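Local structure of type I site-specific restriction-modification system, R (Restriction) subunit (Vibrio vulnificus, 3H1T) at residues I238-D243 against L305-E310. The protein probably couples ATP hydrolysis to DNA translocation and cleavage as the motor and restriction subunit of a type I restriction-modification enzyme, present here as a fragment. Numbering follows the deposited sequence.
Sequences ILFLAD and LIIIDE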
loop_
_atom_site.group_PDB
_atom_site.type_symbol
_atom_site.label_atom_id
_atom_site.label_comp_id
_atom_site.label_asym_id
_atom_site.label_seq_id
_atom_site.Cartn_x
_atom_site.Cartn_y
_atom_site.Cartn_z
ATOM N N ILE A 238 23.970 0.203 0.575
ATOM C CA ILE A 238 22.588 0.216 1.037
ATOM C C ILE A 238 22.173 -1.046 1.784
ATOM O O ILE A 238 22.366 -2.161 1.287
ATOM C CB ILE A 238 21.627 0.380 -0.179
ATOM C CG1 ILE A 238 22.186 1.432 -1.137
ATOM C CG2 ILE A 238 20.238 0.796 0.290
ATOM C CD1 ILE A 238 22.412 2.774 -0.480
ATOM N N LEU A 239 21.564 -0.861 2.954
ATOM C CA LEU A 239 21.080 -1.969 3.776
ATOM C C LEU A 239 19.546 -1.997 3.837
ATOM O O LEU A 239 18.921 -1.029 4.262
ATOM C CB LEU A 239 21.627 -1.843 5.209
ATOM C CG LEU A 239 21.104 -2.852 6.237
ATOM C CD1 LEU A 239 21.411 -4.271 5.785
ATOM C CD2 LEU A 239 21.759 -2.568 7.570
ATOM N N PHE A 240 18.949 -3.105 3.413
ATOM C CA PHE A 240 17.501 -3.266 3.464
ATOM C C PHE A 240 17.243 -4.202 4.651
ATOM O O PHE A 240 17.827 -5.278 4.722
ATOM C CB PHE A 240 16.988 -3.904 2.164
ATOM C CG PHE A 240 15.513 -4.239 2.181
ATOM C CD1 PHE A 240 14.559 -3.269 1.888
ATOM C CD2 PHE A 240 15.081 -5.535 2.488
ATOM C CE1 PHE A 240 13.194 -3.576 1.894
ATOM C CE2 PHE A 240 13.716 -5.857 2.500
ATOM C CZ PHE A 240 12.770 -4.875 2.203
ATOM N N LEU A 241 16.389 -3.778 5.582
ATOM C CA LEU A 241 16.056 -4.565 6.771
ATOM C C LEU A 241 14.561 -4.852 6.803
ATOM O O LEU A 241 13.746 -3.946 6.643
ATOM C CB LEU A 241 16.369 -3.794 8.064
ATOM C CG LEU A 241 17.648 -3.047 8.462
ATOM C CD1 LEU A 241 17.302 -2.257 9.711
ATOM C CD2 LEU A 241 18.819 -3.975 8.747
ATOM N N ALA A 242 14.197 -6.101 7.037
ATOM C CA ALA A 242 12.807 -6.484 7.129
ATOM C C ALA A 242 12.798 -7.638 8.113
ATOM O O ALA A 242 13.691 -7.746 8.966
ATOM C CB ALA A 242 12.324 -6.946 5.749
ATOM N N ASP A 243 11.771 -8.476 8.030
ATOM C CA ASP A 243 11.686 -9.682 8.856
ATOM C C ASP A 243 10.837 -10.716 8.120
ATOM O O ASP A 243 11.253 -11.854 7.927
ATOM C CB ASP A 243 11.073 -9.418 10.235
ATOM C CG ASP A 243 11.045 -10.680 11.095
ATOM O OD1 ASP A 243 10.446 -11.703 10.682
ATOM O OD2 ASP A 243 11.643 -10.630 12.192
ATOM N N LEU A 305 22.929 4.527 2.932
ATOM C CA LEU A 305 21.492 4.445 3.071
ATOM C C LEU A 305 21.011 3.130 3.666
ATOM O O LEU A 305 21.577 2.064 3.418
ATOM C CB LEU A 305 20.841 4.616 1.702
ATOM C CG LEU A 305 19.313 4.552 1.687
ATOM C CD1 LEU A 305 18.787 5.774 2.412
ATOM C CD2 LEU A 305 18.793 4.517 0.248
ATOM N N ILE A 306 19.950 3.239 4.453
ATOM C CA ILE A 306 19.309 2.105 5.085
ATOM C C ILE A 306 17.803 2.252 4.886
ATOM O O ILE A 306 17.240 3.319 5.155
ATOM C CB ILE A 306 19.575 2.084 6.591
ATOM C CG1 ILE A 306 21.081 1.953 6.861
ATOM C CG2 ILE A 306 18.768 0.947 7.236
ATOM C CD1 ILE A 306 21.484 0.657 7.514
ATOM N N ILE A 307 17.155 1.192 4.415
ATOM C CA ILE A 307 15.711 1.216 4.197
ATOM C C ILE A 307 15.026 0.154 5.051
ATOM O O ILE A 307 15.364 -1.026 4.973
ATOM C CB ILE A 307 15.388 1.000 2.690
ATOM C CG1 ILE A 307 15.869 2.221 1.893
ATOM C CG2 ILE A 307 13.883 0.810 2.472
ATOM C CD1 ILE A 307 15.867 2.046 0.391
ATOM N N ILE A 308 14.068 0.573 5.871
ATOM C CA ILE A 308 13.365 -0.353 6.755
ATOM C C ILE A 308 11.989 -0.753 6.236
ATOM O O ILE A 308 11.143 0.101 5.964
ATOM C CB ILE A 308 13.211 0.259 8.152
ATOM C CG1 ILE A 308 14.592 0.674 8.664
ATOM C CG2 ILE A 308 12.518 -0.740 9.093
ATOM C CD1 ILE A 308 14.557 1.478 9.910
ATOM N N ASP A 309 11.780 -2.062 6.119
ATOM C CA ASP A 309 10.531 -2.635 5.627
ATOM C C ASP A 309 9.320 -2.153 6.427
ATOM O O ASP A 309 8.329 -1.728 5.840
ATOM C CB ASP A 309 10.618 -4.161 5.684
ATOM C CG ASP A 309 9.583 -4.852 4.802
ATOM O OD1 ASP A 309 9.754 -4.823 3.562
ATOM O OD2 ASP A 309 8.605 -5.428 5.346
ATOM N N GLU A 310 9.391 -2.248 7.755
ATOM C CA GLU A 310 8.315 -1.799 8.657
ATOM C C GLU A 310 8.928 -1.243 9.931
ATOM O O GLU A 310 9.625 -1.953 10.658
ATOM C CB GLU A 310 7.361 -2.946 9.025
ATOM C CG GLU A 310 6.360 -2.609 10.163
ATOM C CD GLU A 310 5.417 -1.443 9.842
ATOM O OE1 GLU A 310 4.639 -1.535 8.865
ATOM O OE2 GLU A 310 5.445 -0.433 10.574
#
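Leu239 and Ile306 pair on one face of two neighbouring parallel strands, whose axes run 13° apart. Along Ile306, CB and CG2 lie near Leu239 O, CG1 stands 4.2 Å from Leu239 CB, and CD1 comes to 3.4 Å from Leu239 CB and 3.2 Å from Leu239 CD2. With CG1 anti to the carbonyl carbon, a chi2 of -114° turns that tip toward the leucine, but the exact position of this methyl is doubtful, because the short contacts coincide with an unstaggered torsion. The same face continues with Leu241 and Ile308, side by side.

Phe240 and Ile307 occupy the other face, covered by Ala215 of helix 211-224. Beyond them the carboxylate of Asp309 approaches the ring tip, OD1 lying 3.3 Å from Phe240 CZ, with the two planes 79° apart.

Leu239 and Leu241 each donate and accept one backbone bond, from Leu239 N to Leu305 O (3.0 Å) through Asp309 N to Leu241 O (2.8 Å). Asp309 and Glu310 begin Asp-Glu-Cys-His, the DExH-type Walker B motif (motif II) of superfamily 2 helicases. These four bonds fix the parallel register of strand 305-308, the middle strand of the seven-stranded sheet, at whose C-terminal end both acidic residues emerge toward the probable ATP site.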